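Local coordinates for protein deoxyribodipyrimidine photo-lyase (Oryza sativa Japonica Group, PDB 3UMV) that repairs ultraviolet-damaged DNA by using light and a bound FAD to split cyclobutane pyrimidine dimers back into two pyrimidines, at residues D47-D52 with V166-V171; E247-A252 with S285-F290. All blocks are in the same frame, centred on the assembly; numbering follows the deposited sequence.

Contact 1 (D47-D52 with V166-V171)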
ATOM      1  N   ASP A  47       6.930   0.123   6.247  1.00 13.94           N
ATOM      2  CA  ASP A  47       8.056   0.063   5.322  1.00 13.26           C
ATOM      3  C   ASP A  47       9.009  -1.077   5.658  1.00 15.22           C
ATOM      4  O   ASP A  47      10.022  -0.897   6.335  1.00 15.68           O
ATOM      5  CB  ASP A  47       8.740   1.433   5.262  1.00 14.12           C
ATOM      6  CG  ASP A  47       7.803   2.514   4.725  1.00 17.52           C
ATOM      7  OD1 ASP A  47       7.248   3.268   5.544  1.00 19.10           O
ATOM      8  OD2 ASP A  47       7.569   2.569   3.489  1.00 15.70           O
ATOM      9  N   GLN A  48       8.647  -2.261   5.163  1.00 13.83           N
ATOM     10  CA  GLN A  48       9.301  -3.509   5.513  1.00 12.38           C
ATOM     11  C   GLN A  48      10.531  -3.776   4.651  1.00 15.81           C
ATOM     12  O   GLN A  48      10.551  -4.701   3.818  1.00 16.67           O
ATOM     13  CB  GLN A  48       8.285  -4.644   5.445  1.00 13.17           C
ATOM     14  CG  GLN A  48       7.137  -4.421   6.422  1.00 14.67           C
ATOM     15  CD  GLN A  48       5.865  -5.141   6.031  1.00 18.84           C
ATOM     16  OE1 GLN A  48       5.900  -6.219   5.431  1.00 24.15           O
ATOM     17  NE2 GLN A  48       4.729  -4.552   6.382  1.00 20.71           N
ATOM     18  N   ARG A  49      11.543  -2.945   4.874  1.00 17.23           N
ATOM     19  CA  ARG A  49      12.805  -2.965   4.139  1.00 12.41           C
ATOM     20  C   ARG A  49      13.872  -2.232   4.944  1.00 17.22           C
ATOM     21  O   ARG A  49      13.568  -1.346   5.744  1.00 15.78           O
ATOM     22  CB  ARG A  49      12.650  -2.301   2.764  1.00 12.40           C
ATOM     23  CG  ARG A  49      12.511  -0.781   2.824  1.00 11.93           C
ATOM     24  CD  ARG A  49      12.187  -0.159   1.445  1.00 14.62           C
ATOM     25  NE  ARG A  49      11.967   1.277   1.621  1.00 12.34           N
ATOM     26  CZ  ARG A  49      10.799   1.831   1.928  1.00 18.16           C
ATOM     27  NH1 ARG A  49       9.691   1.087   2.026  1.00 13.45           N
ATOM     28  NH2 ARG A  49      10.734   3.141   2.116  1.00 15.51           N
ATOM     29  N   LEU A  50      15.128  -2.615   4.731  1.00 15.79           N
ATOM     30  CA  LEU A  50      16.256  -1.935   5.367  1.00 17.35           C
ATOM     31  C   LEU A  50      16.844  -0.858   4.450  1.00 20.71           C
ATOM     32  O   LEU A  50      17.342   0.153   4.934  1.00 21.75           O
ATOM     33  CB  LEU A  50      17.330  -2.934   5.785  1.00 20.00           C
ATOM     34  CG  LEU A  50      16.811  -4.049   6.687  1.00 20.63           C
ATOM     35  CD1 LEU A  50      17.900  -5.088   6.957  1.00 22.37           C
ATOM     36  CD2 LEU A  50      16.269  -3.451   7.983  1.00 17.56           C
ATOM     37  N   ALA A  51      16.769  -1.051   3.133  1.00 18.87           N
ATOM     38  CA  ALA A  51      17.335  -0.072   2.220  1.00 19.74           C
ATOM     39  C   ALA A  51      16.347   1.050   1.956  1.00 14.95           C
ATOM     40  O   ALA A  51      15.133   0.854   2.051  1.00 15.70           O
ATOM     41  CB  ALA A  51      17.755  -0.727   0.902  1.00 26.12           C
ATOM     42  N   ASP A  52      16.864   2.224   1.621  1.00 14.62           N
ATOM     43  CA  ASP A  52      16.009   3.323   1.159  1.00 13.21           C
ATOM     44  C   ASP A  52      14.830   3.595   2.110  1.00 14.91           C
ATOM     45  O   ASP A  52      13.699   3.845   1.668  1.00 13.64           O
ATOM     46  CB  ASP A  52      15.456   2.996  -0.229  1.00 15.74           C
ATOM     47  CG  ASP A  52      16.549   2.751  -1.249  1.00 21.48           C
ATOM     48  OD1 ASP A  52      16.336   1.928  -2.167  1.00 23.92           O
ATOM     49  OD2 ASP A  52      17.622   3.383  -1.132  1.00 20.36           O
ATOM     50  N   VAL A 166       8.221   9.258  11.026  1.00 19.25           N
ATOM     51  CA  VAL A 166       8.873   9.655   9.795  1.00 13.67           C
ATOM     52  C   VAL A 166       8.034   9.132   8.637  1.00 13.84           C
ATOM     53  O   VAL A 166       7.644   7.969   8.642  1.00 16.57           O
ATOM     54  CB  VAL A 166      10.304   9.062   9.721  1.00 13.17           C
ATOM     55  CG1 VAL A 166      10.953   9.402   8.370  1.00 14.44           C
ATOM     56  CG2 VAL A 166      11.157   9.594  10.866  1.00 16.16           C
ATOM     57  N   ASP A 167       7.715   9.991   7.671  1.00 11.24           N
ATOM     58  CA  ASP A 167       7.115   9.490   6.444  1.00 11.38           C
ATOM     59  C   ASP A 167       8.207   8.878   5.586  1.00 13.56           C
ATOM     60  O   ASP A 167       9.013   9.590   4.964  1.00 16.94           O
ATOM     61  CB  ASP A 167       6.381  10.594   5.687  1.00 11.40           C
ATOM     62  CG  ASP A 167       5.578  10.057   4.503  1.00 16.64           C
ATOM     63  OD1 ASP A 167       5.838   8.929   4.050  1.00 16.20           O
ATOM     64  OD2 ASP A 167       4.696  10.790   4.016  1.00 13.26           O
ATOM     65  N   ALA A 168       8.241   7.548   5.581  1.00 13.95           N
ATOM     66  CA  ALA A 168       9.216   6.792   4.810  1.00 11.66           C
ATOM     67  C   ALA A 168       8.612   6.260   3.517  1.00 16.18           C
ATOM     68  O   ALA A 168       9.315   5.650   2.713  1.00 16.10           O
ATOM     69  CB  ALA A 168       9.765   5.622   5.641  1.00 14.10           C
ATOM     70  N   HIS A 169       7.317   6.469   3.321  1.00 13.44           N
ATOM     71  CA  HIS A 169       6.619   5.852   2.187  1.00 13.95           C
ATOM     72  C   HIS A 169       6.446   6.803   1.001  1.00 12.42           C
ATOM     73  O   HIS A 169       6.444   6.382  -0.156  1.00 17.24           O
ATOM     74  CB  HIS A 169       5.243   5.354   2.628  1.00 15.75           C
ATOM     75  CG  HIS A 169       4.784   4.131   1.898  1.00 13.67           C
ATOM     76  ND1 HIS A 169       5.257   2.866   2.191  1.00 13.75           N
ATOM     77  CD2 HIS A 169       3.879   3.976   0.906  1.00 12.67           C
ATOM     78  CE1 HIS A 169       4.665   1.985   1.402  1.00 14.44           C
ATOM     79  NE2 HIS A 169       3.822   2.634   0.615  1.00 19.02           N
ATOM     80  N   ASN A 170       6.288   8.087   1.280  1.00 14.25           N
ATOM     81  CA  ASN A 170       6.016   9.046   0.230  1.00 12.87           C
ATOM     82  C   ASN A 170       7.287   9.827  -0.123  1.00 14.04           C
ATOM     83  O   ASN A 170       8.121  10.063   0.745  1.00 18.27           O
ATOM     84  CB  ASN A 170       4.930  10.020   0.678  1.00 12.67           C
ATOM     85  CG  ASN A 170       3.585   9.343   0.868  1.00 14.67           C
ATOM     86  OD1 ASN A 170       3.062   8.723  -0.060  1.00 17.15           O
ATOM     87  ND2 ASN A 170       3.037   9.417   2.085  1.00 16.40           N
ATOM     88  N   VAL A 171       7.423  10.222  -1.389  1.00 15.03           N
ATOM     89  CA  VAL A 171       8.537  11.069  -1.809  1.00 15.14           C
ATOM     90  C   VAL A 171       8.434  12.412  -1.118  1.00 15.60           C
ATOM     91  O   VAL A 171       9.408  12.904  -0.545  1.00 14.73           O
ATOM     92  CB  VAL A 171       8.567  11.298  -3.349  1.00 12.07           C
ATOM     93  CG1 VAL A 171       9.754  12.166  -3.728  1.00 16.11           C
ATOM     94  CG2 VAL A 171       8.638   9.959  -4.080  1.00 18.76           C
TER
HETATM   95  O   HOH W   1       6.038   5.497   6.078  1.00 14.92           O
HETATM   96  O   HOH W   2      11.906   5.951   2.803  1.00 13.44           O
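Two loops of the photolyase/cryptochrome alpha/beta domain, following strands 40-44 and 162-166, meet where Asp47 and Arg49 face Ala168 and His169. His169 ND1 donates to Asp47 OD2 over 2.7 Å from the syn side, 31° out of the carboxylate plane, while Arg49 NH1 donates to Asp47 OD2 over 3.0 Å on that oxygen's anti lone pair, as part of a salt bridge. Carboxylate and imidazole planes stand 46° apart, and Asp47 OD1 lies 3.4 Å from Ala168 CB. A water donates to Asp47 OD1 and accepts from Ala168 N. Both strands run parallel in the sheet, with strand 132-135 between them, so the contact joins the loops leaving the strands' C-terminal ends. The Arg49 chain, extended from CG to NE, carries the guanidinium to Ala168. Arg49 NH2 donates to Ala168 O over 2.9 Å, the oxygen lying in the guanidinium plane, and Arg49 NE and NH2 both donate to Asp52 O, each over 3.1 Å. A leucine in place of Arg49 would probably leave Ala168 O and Asp52 O without these donors and the buried Asp47 carboxylate without its cationic mate. Asp167 OD1 accepts from His169 N in an Asx turn and from Asn170 N.

Contact 2 (E247-A252 with S285-F290). With FAD (flavin-adenine dinucleotide), chain I.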
ATOM      1  N   GLU A 247      14.967  -8.089  -2.113  1.00 22.44           N
ATOM      2  CA  GLU A 247      15.791  -8.636  -3.185  1.00 24.29           C
ATOM      3  C   GLU A 247      14.949  -8.869  -4.442  1.00 25.23           C
ATOM      4  O   GLU A 247      15.329  -8.457  -5.536  1.00 29.66           O
ATOM      5  CB  GLU A 247      16.473  -9.920  -2.706  1.00 32.52           C
ATOM      6  CG  GLU A 247      17.470 -10.524  -3.671  1.00 42.97           C
ATOM      7  CD  GLU A 247      18.393 -11.517  -2.985  1.00 54.20           C
ATOM      8  OE1 GLU A 247      18.805 -11.243  -1.835  1.00 56.79           O
ATOM      9  OE2 GLU A 247      18.700 -12.569  -3.586  1.00 59.27           O
ATOM     10  N   ALA A 248      13.797  -9.516  -4.287  1.00 23.85           N
ATOM     11  CA  ALA A 248      12.913  -9.776  -5.420  1.00 22.23           C
ATOM     12  C   ALA A 248      12.298  -8.488  -5.962  1.00 21.63           C
ATOM     13  O   ALA A 248      12.000  -8.394  -7.155  1.00 21.95           O
ATOM     14  CB  ALA A 248      11.813 -10.764  -5.034  1.00 21.28           C
ATOM     15  N   ALA A 249      12.105  -7.501  -5.085  1.00 20.60           N
ATOM     16  CA  ALA A 249      11.482  -6.234  -5.488  1.00 15.90           C
ATOM     17  C   ALA A 249      12.398  -5.435  -6.418  1.00 17.51           C
ATOM     18  O   ALA A 249      11.963  -4.891  -7.437  1.00 23.97           O
ATOM     19  CB  ALA A 249      11.104  -5.389  -4.247  1.00 14.29           C
ATOM     20  N   ILE A 250      13.668  -5.359  -6.055  1.00 21.82           N
ATOM     21  CA  ILE A 250      14.638  -4.650  -6.878  1.00 23.66           C
ATOM     22  C   ILE A 250      14.800  -5.356  -8.212  1.00 26.30           C
ATOM     23  O   ILE A 250      14.934  -4.702  -9.245  1.00 23.50           O
ATOM     24  CB  ILE A 250      15.978  -4.482  -6.146  1.00 28.33           C
ATOM     25  CG1 ILE A 250      15.760  -3.648  -4.884  1.00 34.81           C
ATOM     26  CG2 ILE A 250      17.014  -3.824  -7.055  1.00 30.56           C
ATOM     27  CD1 ILE A 250      16.849  -3.806  -3.848  1.00 41.62           C
ATOM     28  N   GLU A 251      14.763  -6.687  -8.195  1.00 21.60           N
ATOM     29  CA  GLU A 251      14.815  -7.459  -9.437  1.00 24.51           C
ATOM     30  C   GLU A 251      13.620  -7.142 -10.347  1.00 26.41           C
ATOM     31  O   GLU A 251      13.775  -7.064 -11.568  1.00 27.62           O
ATOM     32  CB  GLU A 251      14.907  -8.960  -9.136  1.00 29.25           C
ATOM     33  CG  GLU A 251      14.964  -9.864 -10.369  1.00 38.03           C
ATOM     34  CD  GLU A 251      16.319  -9.844 -11.067  1.00 48.35           C
ATOM     35  OE1 GLU A 251      16.387 -10.283 -12.238  1.00 51.61           O
ATOM     36  OE2 GLU A 251      17.313  -9.396 -10.448  1.00 50.70           O
ATOM     37  N   ALA A 252      12.436  -6.946  -9.756  1.00 21.84           N
ATOM     38  CA  ALA A 252      11.239  -6.599 -10.529  1.00 21.39           C
ATOM     39  C   ALA A 252      11.375  -5.217 -11.163  1.00 24.36           C
ATOM     40  O   ALA A 252      10.899  -4.973 -12.274  1.00 27.68           O
ATOM     41  CB  ALA A 252       9.993  -6.645  -9.648  1.00 16.41           C
ATOM     42  N   SER A 285       3.185  -2.978  -7.392  1.00 14.69           N
ATOM     43  CA  SER A 285       2.277  -2.705  -6.267  1.00 17.61           C
ATOM     44  C   SER A 285       2.381  -3.690  -5.093  1.00 17.48           C
ATOM     45  O   SER A 285       2.230  -3.296  -3.942  1.00 16.30           O
ATOM     46  CB  SER A 285       0.831  -2.580  -6.745  1.00 13.71           C
ATOM     47  OG  SER A 285       0.341  -3.806  -7.254  1.00 16.86           O
ATOM     48  N   PRO A 286       2.641  -4.971  -5.360  1.00 15.92           N
ATOM     49  CA  PRO A 286       2.758  -5.845  -4.181  1.00 15.90           C
ATOM     50  C   PRO A 286       3.901  -5.385  -3.274  1.00 15.79           C
ATOM     51  O   PRO A 286       3.753  -5.216  -2.063  1.00 17.94           O
ATOM     52  CB  PRO A 286       3.068  -7.216  -4.783  1.00 21.25           C
ATOM     53  CG  PRO A 286       2.564  -7.140  -6.199  1.00 23.46           C
ATOM     54  CD  PRO A 286       2.735  -5.717  -6.633  1.00 20.01           C
ATOM     55  N   TYR A 287       5.050  -5.140  -3.894  1.00 15.14           N
ATOM     56  CA  TYR A 287       6.232  -4.663  -3.193  1.00 13.73           C
ATOM     57  C   TYR A 287       6.055  -3.282  -2.549  1.00 18.40           C
ATOM     58  O   TYR A 287       6.476  -3.062  -1.420  1.00 19.23           O
ATOM     59  CB  TYR A 287       7.404  -4.658  -4.167  1.00 15.83           C
ATOM     60  CG  TYR A 287       7.666  -6.026  -4.761  1.00 15.33           C
ATOM     61  CD1 TYR A 287       7.506  -6.268  -6.129  1.00 15.65           C
ATOM     62  CD2 TYR A 287       8.116  -7.067  -3.964  1.00 17.07           C
ATOM     63  CE1 TYR A 287       7.753  -7.534  -6.668  1.00 15.81           C
ATOM     64  CE2 TYR A 287       8.365  -8.321  -4.496  1.00 15.44           C
ATOM     65  CZ  TYR A 287       8.200  -8.547  -5.842  1.00 16.77           C
ATOM     66  OH  TYR A 287       8.466  -9.800  -6.348  1.00 23.74           O
ATOM     67  N   LEU A 288       5.411  -2.365  -3.256  1.00 15.23           N
ATOM     68  CA  LEU A 288       5.194  -1.022  -2.741  1.00 14.40           C
ATOM     69  C   LEU A 288       4.228  -1.063  -1.566  1.00 15.82           C
ATOM     70  O   LEU A 288       4.419  -0.355  -0.571  1.00 18.72           O
ATOM     71  CB  LEU A 288       4.642  -0.112  -3.851  1.00 15.55           C
ATOM     72  CG  LEU A 288       5.648   0.250  -4.951  1.00 16.90           C
ATOM     73  CD1 LEU A 288       4.953   1.033  -6.050  1.00 15.20           C
ATOM     74  CD2 LEU A 288       6.821   1.030  -4.407  1.00 14.58           C
ATOM     75  N   HIS A 289       3.199  -1.908  -1.659  1.00 11.79           N
ATOM     76  CA  HIS A 289       2.262  -2.002  -0.552  1.00 11.39           C
ATOM     77  C   HIS A 289       2.911  -2.389   0.784  1.00 15.24           C
ATOM     78  O   HIS A 289       2.614  -1.798   1.828  1.00 14.33           O
ATOM     79  CB  HIS A 289       1.132  -2.986  -0.826  1.00 14.78           C
ATOM     80  CG  HIS A 289       0.262  -3.176   0.365  1.00 14.95           C
ATOM     81  ND1 HIS A 289       0.388  -4.252   1.219  1.00 16.42           N
ATOM     82  CD2 HIS A 289      -0.668  -2.365   0.915  1.00 11.04           C
ATOM     83  CE1 HIS A 289      -0.462  -4.113   2.222  1.00 12.21           C
ATOM     84  NE2 HIS A 289      -1.117  -2.977   2.056  1.00 18.55           N
ATOM     85  N   PHE A 290       3.777  -3.393   0.741  1.00 11.92           N
ATOM     86  CA  PHE A 290       4.424  -3.894   1.939  1.00 10.32           C
ATOM     87  C   PHE A 290       5.706  -3.114   2.225  1.00 14.84           C
ATOM     88  O   PHE A 290       6.386  -3.372   3.207  1.00 15.53           O
ATOM     89  CB  PHE A 290       4.717  -5.388   1.790  1.00 15.08           C
ATOM     90  CG  PHE A 290       3.486  -6.245   1.818  1.00 14.90           C
ATOM     91  CD1 PHE A 290       2.825  -6.482   3.011  1.00 16.55           C
ATOM     92  CD2 PHE A 290       2.981  -6.806   0.650  1.00 19.12           C
ATOM     93  CE1 PHE A 290       1.684  -7.271   3.046  1.00 16.72           C
ATOM     94  CE2 PHE A 290       1.842  -7.598   0.676  1.00 17.76           C
ATOM     95  CZ  PHE A 290       1.195  -7.839   1.878  1.00 13.10           C
TER
HETATM   96  PA  FAD I 801       1.488   0.324 -12.678  1.00 15.32           P
HETATM   97  O1A FAD I 801       0.622   0.810 -13.800  1.00 20.21           O
HETATM   98  O2A FAD I 801       2.812  -0.242 -13.110  1.00 16.35           O
HETATM   99  O5B FAD I 801       1.684   1.528 -11.642  1.00 16.20           O
HETATM  100  C5B FAD I 801       2.868   1.686 -10.892  1.00 20.26           C
HETATM  101  C4B FAD I 801       2.530   2.197  -9.487  1.00 15.98           C
HETATM  102  O4B FAD I 801       1.828   3.430  -9.525  1.00 14.28           O
HETATM  103  C3B FAD I 801       1.602   1.252  -8.750  1.00 17.49           C
HETATM  104  O3B FAD I 801       2.311   0.197  -8.144  1.00 17.24           O
HETATM  105  C2B FAD I 801       1.003   2.171  -7.727  1.00 14.42           C
HETATM  106  O2B FAD I 801       1.945   2.415  -6.700  1.00 18.60           O
HETATM  107  C1B FAD I 801       0.851   3.452  -8.507  1.00 15.20           C
HETATM  108  N9A FAD I 801      -0.497   3.559  -9.088  1.00 14.24           N
HETATM  109  C8A FAD I 801      -0.906   3.179 -10.338  1.00 16.30           C
HETATM  110  N7A FAD I 801      -2.223   3.472 -10.447  1.00 13.66           N
HETATM  111  C5A FAD I 801      -2.656   4.019  -9.277  1.00 13.15           C
HETATM  112  C6A FAD I 801      -3.886   4.507  -8.818  1.00 14.39           C
HETATM  113  N6A FAD I 801      -4.953   4.594  -9.612  1.00 18.62           N
HETATM  114  N1A FAD I 801      -3.988   5.018  -7.543  1.00 14.33           N
HETATM  115  C2A FAD I 801      -2.881   5.056  -6.728  1.00 16.42           C
HETATM  116  N3A FAD I 801      -1.673   4.572  -7.177  1.00 15.00           N
HETATM  117  C4A FAD I 801      -1.566   4.079  -8.431  1.00 14.60           C
HETATM  118  N1  FAD I 801      -3.754   0.046  -5.851  1.00  9.88           N
HETATM  119  C2  FAD I 801      -3.121  -0.565  -4.808  1.00 14.62           C
HETATM  120  O2  FAD I 801      -1.917  -0.352  -4.667  1.00 15.69           O
HETATM  121  N3  FAD I 801      -3.827  -1.372  -3.933  1.00 11.32           N
HETATM  122  C4  FAD I 801      -5.182  -1.587  -4.112  1.00 13.20           C
HETATM  123  O4  FAD I 801      -5.807  -2.313  -3.332  1.00 14.63           O
HETATM  124  C4X FAD I 801      -5.819  -0.951  -5.170  1.00 15.67           C
HETATM  125  N5  FAD I 801      -7.161  -1.134  -5.410  1.00 16.42           N
HETATM  126  C5X FAD I 801      -7.781  -0.477  -6.455  1.00 13.22           C
HETATM  127  C6  FAD I 801      -9.155  -0.645  -6.672  1.00 10.28           C
HETATM  128  C7  FAD I 801      -9.784   0.015  -7.732  1.00 10.31           C
HETATM  129  C7M FAD I 801     -11.266  -0.171  -7.934  1.00  9.76           C
HETATM  130  C8  FAD I 801      -9.027   0.832  -8.576  1.00 11.96           C
HETATM  131  C8M FAD I 801      -9.644   1.561  -9.732  1.00 12.83           C
HETATM  132  C9  FAD I 801      -7.668   0.979  -8.359  1.00  9.70           C
HETATM  133  C9A FAD I 801      -7.048   0.332  -7.305  1.00 11.51           C
HETATM  134  N10 FAD I 801      -5.692   0.483  -7.099  1.00 10.48           N
HETATM  135  C10 FAD I 801      -5.100  -0.150  -6.033  1.00  9.86           C
HETATM  136  C1' FAD I 801      -4.833   1.357  -8.002  1.00 12.56           C
HETATM  137  C2' FAD I 801      -4.201   0.599  -9.212  1.00 12.97           C
HETATM  138  O2' FAD I 801      -5.126  -0.210  -9.949  1.00 14.04           O
HETATM  139  C3' FAD I 801      -3.001  -0.289  -8.837  1.00 12.98           C
HETATM  140  O3' FAD I 801      -2.094   0.460  -8.072  1.00 13.37           O
HETATM  141  C4' FAD I 801      -2.258  -0.850 -10.051  1.00 15.73           C
HETATM  142  O4' FAD I 801      -3.146  -1.617 -10.842  1.00 18.20           O
HETATM  143  C5' FAD I 801      -1.087  -1.691  -9.546  1.00 13.94           C
HETATM  144  O5' FAD I 801      -0.462  -2.485 -10.525  1.00 11.85           O
HETATM  145  P   FAD I 801       1.017  -2.100 -11.018  1.00 13.52           P
HETATM  146  O1P FAD I 801       1.946  -1.910  -9.835  1.00 15.62           O
HETATM  147  O2P FAD I 801       1.507  -3.150 -11.981  1.00 14.02           O
HETATM  148  O3P FAD I 801       0.630  -0.738 -11.789  1.00 15.16           O
HETATM  149  O   HOH W   3      10.632 -10.276  -8.785  1.00 27.88           O
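Ala248 O accepts two bonds, one of 3.0 Å from Ala252 N within its helix and one of 2.8 Å from a water. The same water donates to Tyr287 OH over 3.3 Å, while the hydroxyl also bonds to the backbone carbonyl of Glu243, just ahead of helix 246-254. No direct hydrogen bond joins the two segments; the rest is packing against one aromatic ring. The first torsion, with CG anti to the carbonyl carbon (chi1 -58°), lays the Tyr287 ring against Ala248, Ala249 and Ala252. Ala249 CA sits over the ring centre, 3.7 Å from the Tyr287 centroid and 7° off the normal, a CH-pi contact, and Ala249 CB reaches Tyr287 CD2 at 3.4 Å over the same face. Ala252 CB approaches Tyr287 CE1 obliquely at 3.8 Å, and Ala248 CB lies near the hydroxyl. These small side chains let the ring lie close to the helix backbone, where the N-to-C directions of the two short helix segments are 135° apart, their axes 10.0 Å at closest approach. Helix 285-290 belongs to the FAD-binding part of the photolyase: Ser285 N donates to phosphate oxygen O1P of FAD over 2.9 Å; the N-terminal end of a helix here would probably stabilise the phosphate's negative charge. Ser285 OG bonds to Asp427, another FAD-binding residue, and Leu288 CD1 packs against the adenosine ribose hydroxyls of the cofactor.

In the fold
The centres of contacts 1 and 2 lie about 13 Å apart, and the two touch directly. Gln48 N and Phe290 O are 3.2 Å apart, a probable hydrogen bond, and His169 CE1 packs 3.1 Å from Leu288 O. Two further ties join the alpha/beta domain loop 47-52 to the region of contact 2: Arg49 NH1 bonds to O of Gly291, the residue after Phe290, and the Glu246 carboxylate, at the start of helix 246-254, accepts from Leu50 N and Ala51 N. Contact 2 meets FAD itself, whereas in contact 1 the nearest approach of the His169 side chain to FAD is about 8 Å, and to the side chain of Arg324, probably FAD-binding, about 4 Å.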